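Local structure of chorismate synthase (Aquifex aeolicus, 1Q1L) at residues Glu43-Arg47 against Ala358-Glu364; Ser165-Ile170 against Leu202-Phe206; Ser36-Asn41 against Asp62-Ile66. The protein catalyses the last step of chorismate biosynthesis, the anti-1,4-elimination of phosphate from 5-enolpyruvylshikimate-3-phosphate, with reduced FMN as cofactor. One frame throughout, in Å; residues are numbered along the deposited sequence.

Interaction 1: residues Glu43-Arg47 against Ala358-Glu364; sequences ELRRR and AASVVGE
A two-pronged salt bridge joins the helices: Arg46 NH1 donates to Glu364 OE1 at 2.7 Å and Arg46 NH2 to Glu364 OE2 at 2.8 Å. Arg46 NH1 also reaches back one turn to Glu43 OE1 (2.9 Å), so NH1 bridges two carboxylates whose OE1 atoms, of Glu43 and Glu364, are 4.3 Å apart, a like-charge approach the guanidinium offsets. Lys153 forms further salt bridges with both acids, Glu198 one with Arg46, and Ser165 a hydrogen bond with Glu364. A water donates to Glu43 OE1 (2.7 Å) and Val361 O (2.9 Å), tying side chain to backbone. Both segments are regular alpha helix, with Arg47 N bonded to Glu43 O at 3.2 Å. Their axes run roughly antiparallel, at 148°, and approach to 9.2 Å in the buried helical layer of the beta-alpha-beta sandwich. The CA atoms are nearest at Arg47 and Ala358 (4.7 Å), where Arg47 O lies 3.5 Å from Ala358 CB. Val361 (chi1 t) points across the interface: its CG1 is 3.9 Å from Arg47 N and lies over one face of the Arg46 guanidinium, 4.0 Å from NH1, while its CG2 is 3.9 Å from Arg46 O. Arg47, predicted to bind NADP(+), has chi1 and chi2 both t, and its CD lies 4.0 Å from Val362 CG2.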
ATOM      1  N   GLU A  43       1.354 -27.634 -10.424  1.00 36.65           N
ATOM      2  CA  GLU A  43       1.790 -27.219  -9.094  1.00 35.29           C
ATOM      3  C   GLU A  43       0.766 -27.635  -8.038  1.00 34.51           C
ATOM      4  O   GLU A  43       1.131 -28.050  -6.938  1.00 32.98           O
ATOM      5  CB  GLU A  43       2.012 -25.703  -9.038  1.00 35.15           C
ATOM      6  CG  GLU A  43       3.177 -25.203  -9.875  1.00 36.23           C
ATOM      7  CD  GLU A  43       4.504 -25.839  -9.490  1.00 38.79           C
ATOM      8  OE1 GLU A  43       4.740 -26.052  -8.283  1.00 40.95           O
ATOM      9  OE2 GLU A  43       5.323 -26.112 -10.394  1.00 40.87           O
ATOM     10  N   LEU A  44      -0.516 -27.523  -8.369  1.00 34.63           N
ATOM     11  CA  LEU A  44      -1.555 -27.914  -7.426  1.00 35.47           C
ATOM     12  C   LEU A  44      -1.431 -29.403  -7.103  1.00 36.25           C
ATOM     13  O   LEU A  44      -1.680 -29.823  -5.973  1.00 36.56           O
ATOM     14  CB  LEU A  44      -2.943 -27.610  -8.002  1.00 35.48           C
ATOM     15  CG  LEU A  44      -3.247 -26.115  -8.164  1.00 37.09           C
ATOM     16  CD1 LEU A  44      -4.634 -25.925  -8.772  1.00 37.30           C
ATOM     17  CD2 LEU A  44      -3.151 -25.426  -6.803  1.00 34.79           C
ATOM     18  N   ARG A  45      -1.028 -30.192  -8.095  1.00 36.11           N
ATOM     19  CA  ARG A  45      -0.868 -31.631  -7.903  1.00 38.07           C
ATOM     20  C   ARG A  45       0.306 -31.966  -6.977  1.00 36.81           C
ATOM     21  O   ARG A  45       0.227 -32.898  -6.180  1.00 38.27           O
ATOM     22  CB  ARG A  45      -0.691 -32.337  -9.254  1.00 38.10           C
ATOM     23  CG  ARG A  45      -1.968 -32.403 -10.083  1.00 40.74           C
ATOM     24  CD  ARG A  45      -1.884 -33.480 -11.160  1.00 41.65           C
ATOM     25  NE  ARG A  45      -0.843 -33.210 -12.147  1.00 42.94           N
ATOM     26  CZ  ARG A  45      -0.967 -32.358 -13.162  1.00 43.06           C
ATOM     27  NH1 ARG A  45      -2.097 -31.688 -13.342  1.00 41.92           N
ATOM     28  NH2 ARG A  45       0.048 -32.173 -13.995  1.00 44.39           N
ATOM     29  N   ARG A  46       1.391 -31.204  -7.081  1.00 35.93           N
ATOM     30  CA  ARG A  46       2.551 -31.437  -6.234  1.00 35.82           C
ATOM     31  C   ARG A  46       2.208 -31.162  -4.774  1.00 38.14           C
ATOM     32  O   ARG A  46       2.647 -31.890  -3.884  1.00 37.88           O
ATOM     33  CB  ARG A  46       3.721 -30.550  -6.667  1.00 36.24           C
ATOM     34  CG  ARG A  46       4.260 -30.857  -8.060  1.00 34.75           C
ATOM     35  CD  ARG A  46       5.389 -29.904  -8.428  1.00 34.33           C
ATOM     36  NE  ARG A  46       6.531 -30.033  -7.522  1.00 33.93           N
ATOM     37  CZ  ARG A  46       7.150 -29.005  -6.948  1.00 32.82           C
ATOM     38  NH1 ARG A  46       6.736 -27.763  -7.180  1.00 27.79           N
ATOM     39  NH2 ARG A  46       8.187 -29.215  -6.146  1.00 29.64           N
ATOM     40  N   ARG A  47       1.417 -30.121  -4.523  1.00 38.58           N
ATOM     41  CA  ARG A  47       1.031 -29.792  -3.152  1.00 40.23           C
ATOM     42  C   ARG A  47       0.137 -30.889  -2.571  1.00 41.92           C
ATOM     43  O   ARG A  47       0.292 -31.279  -1.412  1.00 40.00           O
ATOM     44  CB  ARG A  47       0.280 -28.458  -3.091  1.00 40.51           C
ATOM     45  CG  ARG A  47       0.054 -27.955  -1.662  1.00 43.43           C
ATOM     46  CD  ARG A  47      -0.958 -26.816  -1.605  1.00 45.70           C
ATOM     47  NE  ARG A  47      -2.311 -27.309  -1.828  1.00 48.58           N
ATOM     48  CZ  ARG A  47      -3.174 -27.610  -0.864  1.00 49.09           C
ATOM     49  NH1 ARG A  47      -2.844 -27.459   0.411  1.00 48.26           N
ATOM     50  NH2 ARG A  47      -4.367 -28.089  -1.178  1.00 50.92           N
ATOM     51  N   ALA A 358       4.244 -31.038   1.514  1.00 33.32           N
ATOM     52  CA  ALA A 358       3.337 -30.066   0.920  1.00 34.43           C
ATOM     53  C   ALA A 358       3.848 -28.666   1.240  1.00 32.77           C
ATOM     54  O   ALA A 358       3.890 -27.799   0.369  1.00 33.21           O
ATOM     55  CB  ALA A 358       1.930 -30.249   1.473  1.00 33.73           C
ATOM     56  N   ALA A 359       4.249 -28.457   2.490  1.00 32.12           N
ATOM     57  CA  ALA A 359       4.751 -27.157   2.914  1.00 32.90           C
ATOM     58  C   ALA A 359       5.847 -26.677   1.983  1.00 33.06           C
ATOM     59  O   ALA A 359       5.820 -25.538   1.517  1.00 34.45           O
ATOM     60  CB  ALA A 359       5.274 -27.228   4.344  1.00 31.62           C
ATOM     61  N   SER A 360       6.806 -27.552   1.700  1.00 32.68           N
ATOM     62  CA  SER A 360       7.910 -27.192   0.825  1.00 31.08           C
ATOM     63  C   SER A 360       7.412 -26.710  -0.537  1.00 31.12           C
ATOM     64  O   SER A 360       7.998 -25.807  -1.126  1.00 31.09           O
ATOM     65  CB  SER A 360       8.865 -28.377   0.644  1.00 31.01           C
ATOM     66  OG  SER A 360       8.245 -29.434  -0.065  1.00 31.02           O
ATOM     67  N   VAL A 361       6.334 -27.301  -1.038  1.00 28.96           N
ATOM     68  CA  VAL A 361       5.805 -26.884  -2.334  1.00 28.26           C
ATOM     69  C   VAL A 361       5.188 -25.485  -2.234  1.00 28.65           C
ATOM     70  O   VAL A 361       5.256 -24.698  -3.178  1.00 30.36           O
ATOM     71  CB  VAL A 361       4.743 -27.876  -2.862  1.00 28.90           C
ATOM     72  CG1 VAL A 361       4.109 -27.323  -4.141  1.00 29.74           C
ATOM     73  CG2 VAL A 361       5.392 -29.235  -3.138  1.00 26.76           C
ATOM     74  N   VAL A 362       4.579 -25.185  -1.092  1.00 28.36           N
ATOM     75  CA  VAL A 362       3.985 -23.870  -0.873  1.00 28.17           C
ATOM     76  C   VAL A 362       5.144 -22.885  -0.713  1.00 29.33           C
ATOM     77  O   VAL A 362       5.054 -21.717  -1.106  1.00 26.77           O
ATOM     78  CB  VAL A 362       3.117 -23.859   0.404  1.00 27.73           C
ATOM     79  CG1 VAL A 362       2.578 -22.454   0.664  1.00 28.11           C
ATOM     80  CG2 VAL A 362       1.964 -24.856   0.255  1.00 24.27           C
ATOM     81  N   GLY A 363       6.247 -23.372  -0.146  1.00 26.95           N
ATOM     82  CA  GLY A 363       7.409 -22.517   0.043  1.00 26.89           C
ATOM     83  C   GLY A 363       7.950 -22.045  -1.292  1.00 27.22           C
ATOM     84  O   GLY A 363       8.398 -20.903  -1.422  1.00 28.10           O
ATOM     85  N   GLU A 364       7.911 -22.924  -2.288  1.00 24.97           N
ATOM     86  CA  GLU A 364       8.392 -22.591  -3.618  1.00 25.16           C
ATOM     87  C   GLU A 364       7.491 -21.507  -4.202  1.00 26.71           C
ATOM     88  O   GLU A 364       7.960 -20.560  -4.824  1.00 26.84           O
ATOM     89  CB  GLU A 364       8.345 -23.816  -4.529  1.00 26.93           C
ATOM     90  CG  GLU A 364       9.304 -24.934  -4.177  1.00 28.78           C
ATOM     91  CD  GLU A 364       9.089 -26.161  -5.054  1.00 33.41           C
ATOM     92  OE1 GLU A 364       8.472 -26.015  -6.136  1.00 30.69           O
ATOM     93  OE2 GLU A 364       9.541 -27.261  -4.662  1.00 32.10           O
TER
HETATM   94  O   HOH W   1       4.930 -24.614  -6.065  1.00 30.20           O

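Interaction 2: residues Ser165-Ile170 against Leu202-Phe206; sequences SFVVSI and LRIPF
Phe166 lays its ring obliquely beside Pro205, with CD1 3.5 Å from Pro205 CG; chi1 is p (48°), and Tyr193 meets the ring edge-to-face. Strand 165-170 is extended except at Val168 (phi/psi -116/-10), and 202-206 is an irregular loop; the end-to-end directions of 165-170 and 202-205 are 120° apart. CA atoms pair Phe166 with Arg203 (5.6 Å) and Val167 with Ile204 (4.8 Å). At this crossing Val167 N donates to Arg203 O at 2.8 Å and 171°, a nearly straight backbone bond, while Pro205 CD comes 3.1 Å from Val167 O. Here too Val167 CB lies 4.0 Å from Ile204 CG2, and Val167 CG2 3.2 Å from Leu202 O. Arg203 turns the chain with positive phi and psi (57/35). The strand pairs with 229-236 in the antiparallel five-stranded sheet, where Val168 and Ser169 both face Val230 in a classic beta bulge; the loop meets the strand at Phe166 and Val167, just before the bulge. The Arg203 side chain runs back toward the start of the strand, where NH1 makes a weak hydrogen bond to Ser165 O (3.2 Å); its main charge partner is Glu198, and Ser165 OG is hydrogen-bonded to Glu364. Farther along the strand, Ile170 CD1 lies 4.0 Å from Leu202 CD2.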
ATOM      1  N   SER A 165      12.890 -27.001  -4.322  1.00 26.62           N
ATOM      2  CA  SER A 165      13.035 -27.252  -2.898  1.00 26.72           C
ATOM      3  C   SER A 165      13.135 -28.745  -2.601  1.00 27.47           C
ATOM      4  O   SER A 165      13.064 -29.584  -3.497  1.00 26.99           O
ATOM      5  CB  SER A 165      11.837 -26.677  -2.140  1.00 25.23           C
ATOM      6  OG  SER A 165      10.650 -27.374  -2.477  1.00 22.96           O
ATOM      7  N   PHE A 166      13.297 -29.062  -1.325  1.00 28.43           N
ATOM      8  CA  PHE A 166      13.393 -30.450  -0.887  1.00 31.02           C
ATOM      9  C   PHE A 166      13.408 -30.492   0.626  1.00 30.24           C
ATOM     10  O   PHE A 166      13.875 -29.556   1.273  1.00 32.91           O
ATOM     11  CB  PHE A 166      14.656 -31.108  -1.465  1.00 29.68           C
ATOM     12  CG  PHE A 166      15.898 -30.286  -1.304  1.00 28.93           C
ATOM     13  CD1 PHE A 166      16.573 -30.245  -0.090  1.00 31.53           C
ATOM     14  CD2 PHE A 166      16.372 -29.517  -2.361  1.00 29.83           C
ATOM     15  CE1 PHE A 166      17.702 -29.443   0.067  1.00 30.47           C
ATOM     16  CE2 PHE A 166      17.497 -28.712  -2.213  1.00 29.09           C
ATOM     17  CZ  PHE A 166      18.161 -28.677  -0.999  1.00 30.87           C
ATOM     18  N   VAL A 167      12.885 -31.576   1.188  1.00 33.14           N
ATOM     19  CA  VAL A 167      12.832 -31.740   2.636  1.00 32.15           C
ATOM     20  C   VAL A 167      14.191 -32.185   3.170  1.00 34.74           C
ATOM     21  O   VAL A 167      14.864 -33.010   2.556  1.00 33.93           O
ATOM     22  CB  VAL A 167      11.761 -32.784   3.019  1.00 32.64           C
ATOM     23  CG1 VAL A 167      11.728 -32.974   4.526  1.00 33.71           C
ATOM     24  CG2 VAL A 167      10.401 -32.335   2.507  1.00 32.30           C
ATOM     25  N   VAL A 168      14.593 -31.638   4.314  1.00 36.17           N
ATOM     26  CA  VAL A 168      15.877 -31.995   4.905  1.00 37.04           C
ATOM     27  C   VAL A 168      15.733 -32.694   6.255  1.00 38.00           C
ATOM     28  O   VAL A 168      16.705 -33.230   6.793  1.00 37.98           O
ATOM     29  CB  VAL A 168      16.778 -30.757   5.076  1.00 35.40           C
ATOM     30  CG1 VAL A 168      17.031 -30.114   3.724  1.00 35.50           C
ATOM     31  CG2 VAL A 168      16.133 -29.771   6.023  1.00 37.22           C
ATOM     32  N   SER A 169      14.520 -32.686   6.800  1.00 37.47           N
ATOM     33  CA  SER A 169      14.264 -33.334   8.080  1.00 38.55           C
ATOM     34  C   SER A 169      12.775 -33.461   8.363  1.00 39.57           C
ATOM     35  O   SER A 169      11.989 -32.572   8.032  1.00 38.95           O
ATOM     36  CB  SER A 169      14.929 -32.552   9.218  1.00 39.86           C
ATOM     37  OG  SER A 169      14.298 -31.299   9.419  1.00 40.99           O
ATOM     38  N   ILE A 170      12.398 -34.588   8.956  1.00 39.56           N
ATOM     39  CA  ILE A 170      11.015 -34.869   9.340  1.00 39.50           C
ATOM     40  C   ILE A 170      11.127 -35.442  10.738  1.00 41.00           C
ATOM     41  O   ILE A 170      11.727 -36.501  10.930  1.00 42.02           O
ATOM     42  CB  ILE A 170      10.354 -35.929   8.436  1.00 38.78           C
ATOM     43  CG1 ILE A 170      10.223 -35.401   7.011  1.00 37.67           C
ATOM     44  CG2 ILE A 170       8.976 -36.287   8.980  1.00 37.46           C
ATOM     45  CD1 ILE A 170       9.548 -36.377   6.065  1.00 37.79           C
ATOM     46  N   LEU A 202       8.209 -38.309   0.040  1.00 43.34           N
ATOM     47  CA  LEU A 202       8.338 -37.327   1.113  1.00 41.72           C
ATOM     48  C   LEU A 202       9.165 -36.131   0.640  1.00 40.96           C
ATOM     49  O   LEU A 202       9.548 -35.271   1.435  1.00 41.97           O
ATOM     50  CB  LEU A 202       9.014 -37.965   2.329  1.00 42.58           C
ATOM     51  CG  LEU A 202       8.282 -39.130   3.006  1.00 42.96           C
ATOM     52  CD1 LEU A 202       9.252 -39.882   3.899  1.00 42.03           C
ATOM     53  CD2 LEU A 202       7.094 -38.610   3.809  1.00 41.95           C
ATOM     54  N   ARG A 203       9.445 -36.092  -0.657  1.00 38.17           N
ATOM     55  CA  ARG A 203      10.223 -35.015  -1.258  1.00 38.67           C
ATOM     56  C   ARG A 203      11.604 -34.845  -0.625  1.00 38.71           C
ATOM     57  O   ARG A 203      12.104 -33.719  -0.492  1.00 39.15           O
ATOM     58  CB  ARG A 203       9.452 -33.689  -1.193  1.00 38.11           C
ATOM     59  CG  ARG A 203       8.178 -33.623  -2.055  1.00 39.64           C
ATOM     60  CD  ARG A 203       8.335 -32.590  -3.169  1.00 40.05           C
ATOM     61  NE  ARG A 203       8.917 -31.377  -2.615  1.00 41.41           N
ATOM     62  CZ  ARG A 203       9.877 -30.664  -3.184  1.00 40.35           C
ATOM     63  NH1 ARG A 203      10.390 -31.014  -4.356  1.00 38.77           N
ATOM     64  NH2 ARG A 203      10.358 -29.611  -2.548  1.00 44.55           N
ATOM     65  N   ILE A 204      12.215 -35.957  -0.220  1.00 37.06           N
ATOM     66  CA  ILE A 204      13.561 -35.910   0.337  1.00 37.34           C
ATOM     67  C   ILE A 204      14.519 -36.131  -0.835  1.00 36.36           C
ATOM     68  O   ILE A 204      14.208 -36.865  -1.770  1.00 37.32           O
ATOM     69  CB  ILE A 204      13.786 -36.990   1.428  1.00 38.39           C
ATOM     70  CG1 ILE A 204      13.314 -38.354   0.927  1.00 40.52           C
ATOM     71  CG2 ILE A 204      13.062 -36.596   2.705  1.00 37.85           C
ATOM     72  CD1 ILE A 204      13.555 -39.480   1.923  1.00 43.34           C
ATOM     73  N   PRO A 205      15.691 -35.481  -0.807  1.00 35.84           N
ATOM     74  CA  PRO A 205      16.716 -35.572  -1.850  1.00 37.66           C
ATOM     75  C   PRO A 205      17.260 -36.972  -2.168  1.00 40.25           C
ATOM     76  O   PRO A 205      17.948 -37.150  -3.167  1.00 41.56           O
ATOM     77  CB  PRO A 205      17.816 -34.649  -1.328  1.00 37.76           C
ATOM     78  CG  PRO A 205      17.093 -33.697  -0.463  1.00 35.21           C
ATOM     79  CD  PRO A 205      16.132 -34.575   0.263  1.00 35.51           C
ATOM     80  N   PHE A 206      16.968 -37.955  -1.321  1.00 43.21           N
ATOM     81  CA  PHE A 206      17.454 -39.316  -1.551  1.00 45.45           C
ATOM     82  C   PHE A 206      16.318 -40.321  -1.404  1.00 47.30           C
ATOM     83  O   PHE A 206      16.125 -40.902  -0.337  1.00 48.40           O
ATOM     84  CB  PHE A 206      18.582 -39.644  -0.568  1.00 44.33           C
ATOM     85  CG  PHE A 206      19.730 -38.672  -0.622  1.00 45.45           C
ATOM     86  CD1 PHE A 206      19.645 -37.438   0.014  1.00 45.58           C
ATOM     87  CD2 PHE A 206      20.879 -38.972  -1.344  1.00 44.74           C
ATOM     88  CE1 PHE A 206      20.684 -36.516  -0.071  1.00 44.96           C
ATOM     89  CE2 PHE A 206      21.925 -38.056  -1.435  1.00 45.93           C
ATOM     90  CZ  PHE A 206      21.827 -36.826  -0.798  1.00 45.36           C
TER

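Interaction 3: residues Ser36-Asn41 against Asp62-Ile66; sequences SEEEIN and DTAEI
Helix 37-41, the first turn of helix 37-48, packs against strand 64-66, part of the strand outermost in this chain's antiparallel four-stranded sheet, joining one sheet of the beta-alpha-beta sandwich to its helical layer. The short axes approach to 8.2 Å with N-to-C directions 151° apart, and the CA atoms are nearest at Asn41 and Thr63 (5.2 Å). The helix opens with a capping box: the N-cap Ser36 (chi1 p) accepts weakly through OG from Glu39 N (3.3 Å), and Ser36 N donates to Glu39 OE2 (2.9 Å).

Across the interface, polar side chains of the helix bind strand amides. With chi1 m in both, Glu37 and Asn41 extend their oxygens to the strand: Ala64 N donates to Asn41 OD1 at 2.7 Å and 170°, and Ile66 N to Glu37 OE2 at 2.7 Å and 158°. The acceptors stand one helical turn apart and meet amides two residues apart, while Glu65, between them, forms a backbone hydrogen bond with Phe83 of strand 80-85. The Glu65 carboxylate forms a salt bridge with Lys20 of the second subunit, and that of Asp62 with Arg140.

Apolar contacts fill the rest of the interface, with Ile40 and Ala64 buried. Ile40 points toward the strand and Ile66 toward the helix, both chi1 m, chi2 t, and both also touch Leu82 of strand 80-85. Their CD1 atoms are 4.3 Å apart, Glu37 CG lies 3.7 Å from Ile66 CG1, and Ile40 CG2 rests 3.7 Å from Ala64 CB.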
ATOM      1  N   SER A  36      -0.940 -21.568 -19.183  1.00 35.05           N
ATOM      2  CA  SER A  36      -1.980 -22.577 -19.338  1.00 37.49           C
ATOM      3  C   SER A  36      -2.458 -23.077 -17.982  1.00 37.81           C
ATOM      4  O   SER A  36      -1.781 -22.899 -16.969  1.00 38.61           O
ATOM      5  CB  SER A  36      -1.444 -23.763 -20.140  1.00 38.17           C
ATOM      6  OG  SER A  36      -0.424 -24.426 -19.411  1.00 38.56           O
ATOM      7  N   GLU A  37      -3.630 -23.701 -17.965  1.00 37.02           N
ATOM      8  CA  GLU A  37      -4.161 -24.246 -16.725  1.00 37.59           C
ATOM      9  C   GLU A  37      -3.306 -25.444 -16.296  1.00 37.00           C
ATOM     10  O   GLU A  37      -3.108 -25.679 -15.107  1.00 36.74           O
ATOM     11  CB  GLU A  37      -5.623 -24.680 -16.907  1.00 38.79           C
ATOM     12  CG  GLU A  37      -6.542 -23.565 -17.406  1.00 42.60           C
ATOM     13  CD  GLU A  37      -8.015 -23.941 -17.382  1.00 44.22           C
ATOM     14  OE1 GLU A  37      -8.373 -24.990 -17.961  1.00 47.58           O
ATOM     15  OE2 GLU A  37      -8.817 -23.185 -16.791  1.00 43.77           O
ATOM     16  N   GLU A  38      -2.794 -26.198 -17.266  1.00 37.41           N
ATOM     17  CA  GLU A  38      -1.972 -27.369 -16.953  1.00 39.69           C
ATOM     18  C   GLU A  38      -0.752 -27.000 -16.114  1.00 38.47           C
ATOM     19  O   GLU A  38      -0.394 -27.720 -15.186  1.00 37.66           O
ATOM     20  CB  GLU A  38      -1.531 -28.077 -18.237  1.00 42.37           C
ATOM     21  CG  GLU A  38      -0.453 -29.150 -18.037  1.00 48.89           C
ATOM     22  CD  GLU A  38      -0.717 -30.060 -16.841  1.00 52.37           C
ATOM     23  OE1 GLU A  38      -1.871 -30.512 -16.666  1.00 55.42           O
ATOM     24  OE2 GLU A  38       0.235 -30.331 -16.079  1.00 54.06           O
ATOM     25  N   GLU A  39      -0.111 -25.882 -16.447  1.00 37.47           N
ATOM     26  CA  GLU A  39       1.053 -25.426 -15.694  1.00 37.97           C
ATOM     27  C   GLU A  39       0.638 -25.151 -14.252  1.00 37.73           C
ATOM     28  O   GLU A  39       1.368 -25.461 -13.308  1.00 38.50           O
ATOM     29  CB  GLU A  39       1.620 -24.152 -16.316  1.00 40.09           C
ATOM     30  CG  GLU A  39       2.348 -24.377 -17.625  1.00 40.38           C
ATOM     31  CD  GLU A  39       2.616 -23.087 -18.375  1.00 41.22           C
ATOM     32  OE1 GLU A  39       3.711 -22.964 -18.965  1.00 41.46           O
ATOM     33  OE2 GLU A  39       1.728 -22.204 -18.386  1.00 43.24           O
ATOM     34  N   ILE A  40      -0.543 -24.570 -14.086  1.00 36.26           N
ATOM     35  CA  ILE A  40      -1.042 -24.261 -12.756  1.00 34.82           C
ATOM     36  C   ILE A  40      -1.429 -25.553 -12.052  1.00 35.88           C
ATOM     37  O   ILE A  40      -1.054 -25.777 -10.898  1.00 35.15           O
ATOM     38  CB  ILE A  40      -2.260 -23.320 -12.824  1.00 33.73           C
ATOM     39  CG1 ILE A  40      -1.836 -21.989 -13.462  1.00 33.26           C
ATOM     40  CG2 ILE A  40      -2.831 -23.103 -11.428  1.00 31.26           C
ATOM     41  CD1 ILE A  40      -2.950 -20.953 -13.560  1.00 33.15           C
ATOM     42  N   ASN A  41      -2.165 -26.409 -12.753  1.00 35.89           N
ATOM     43  CA  ASN A  41      -2.588 -27.679 -12.184  1.00 36.07           C
ATOM     44  C   ASN A  41      -1.394 -28.527 -11.756  1.00 35.15           C
ATOM     45  O   ASN A  41      -1.441 -29.208 -10.733  1.00 35.31           O
ATOM     46  CB  ASN A  41      -3.444 -28.455 -13.191  1.00 39.25           C
ATOM     47  CG  ASN A  41      -4.726 -27.723 -13.551  1.00 39.24           C
ATOM     48  OD1 ASN A  41      -5.275 -26.974 -12.743  1.00 39.60           O
ATOM     49  ND2 ASN A  41      -5.220 -27.954 -14.763  1.00 40.20           N
ATOM     50  N   ASP A  62      -6.728 -31.551  -7.511  1.00 63.14           N
ATOM     51  CA  ASP A  62      -7.035 -30.127  -7.539  1.00 58.87           C
ATOM     52  C   ASP A  62      -6.773 -29.573  -8.925  1.00 55.23           C
ATOM     53  O   ASP A  62      -5.755 -29.880  -9.548  1.00 54.02           O
ATOM     54  CB  ASP A  62      -6.178 -29.354  -6.534  1.00 60.37           C
ATOM     55  CG  ASP A  62      -6.796 -29.307  -5.154  1.00 62.02           C
ATOM     56  OD1 ASP A  62      -7.989 -28.949  -5.050  1.00 64.34           O
ATOM     57  OD2 ASP A  62      -6.088 -29.615  -4.172  1.00 62.29           O
ATOM     58  N   THR A  63      -7.702 -28.761  -9.408  1.00 50.27           N
ATOM     59  CA  THR A  63      -7.563 -28.149 -10.714  1.00 47.73           C
ATOM     60  C   THR A  63      -8.028 -26.708 -10.641  1.00 46.41           C
ATOM     61  O   THR A  63      -8.966 -26.375  -9.908  1.00 44.70           O
ATOM     62  CB  THR A  63      -8.394 -28.889 -11.780  1.00 49.67           C
ATOM     63  OG1 THR A  63      -9.723 -29.095 -11.292  1.00 51.60           O
ATOM     64  CG2 THR A  63      -7.760 -30.228 -12.117  1.00 50.16           C
ATOM     65  N   ALA A  64      -7.362 -25.849 -11.397  1.00 43.23           N
ATOM     66  CA  ALA A  64      -7.718 -24.446 -11.416  1.00 41.63           C
ATOM     67  C   ALA A  64      -8.303 -24.090 -12.770  1.00 40.65           C
ATOM     68  O   ALA A  64      -7.858 -24.589 -13.802  1.00 39.40           O
ATOM     69  CB  ALA A  64      -6.492 -23.593 -11.143  1.00 40.30           C
ATOM     70  N   GLU A  65      -9.324 -23.247 -12.757  1.00 39.81           N
ATOM     71  CA  GLU A  65      -9.930 -22.798 -13.994  1.00 40.07           C
ATOM     72  C   GLU A  65      -9.567 -21.333 -14.127  1.00 38.01           C
ATOM     73  O   GLU A  65      -9.723 -20.569 -13.181  1.00 38.40           O
ATOM     74  CB  GLU A  65     -11.458 -22.956 -13.958  1.00 41.53           C
ATOM     75  CG  GLU A  65     -12.168 -22.103 -15.010  1.00 45.16           C
ATOM     76  CD  GLU A  65     -13.634 -22.454 -15.205  1.00 47.04           C
ATOM     77  OE1 GLU A  65     -14.350 -22.675 -14.205  1.00 48.19           O
ATOM     78  OE2 GLU A  65     -14.073 -22.490 -16.370  1.00 48.85           O
ATOM     79  N   ILE A  66      -9.054 -20.945 -15.288  1.00 37.45           N
ATOM     80  CA  ILE A  66      -8.703 -19.550 -15.505  1.00 36.89           C
ATOM     81  C   ILE A  66      -9.979 -18.831 -15.918  1.00 36.47           C
ATOM     82  O   ILE A  66     -10.615 -19.202 -16.903  1.00 35.40           O
ATOM     83  CB  ILE A  66      -7.638 -19.403 -16.604  1.00 37.39           C
ATOM     84  CG1 ILE A  66      -6.331 -20.063 -16.149  1.00 38.51           C
ATOM     85  CG2 ILE A  66      -7.422 -17.926 -16.926  1.00 37.42           C
ATOM     86  CD1 ILE A  66      -5.184 -19.944 -17.149  1.00 36.67           C
TER

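Overall arrangement
Interactions 1 and 3 share helix 37-48: its start faces strand 64-68 of the four-stranded sheet, and its later turns meet helix 356-379. A salt bridge between Arg45 and Glu38 and the packing of Leu44 against Ala64 connect them. Interaction 2 touches interaction 1 on the side of the five-stranded sheet, through Glu364 with Ser165 and Ser360 with Arg203, but its nearest atoms are about 13 Å from interaction 3. Interactions 1 and 2 are buried; interaction 3 is partly exposed and borders a second subunit. Charged pairs dominate interaction 1, a backbone bond and apolar packing interaction 2, and side-chain acceptors for strand amides interaction 3.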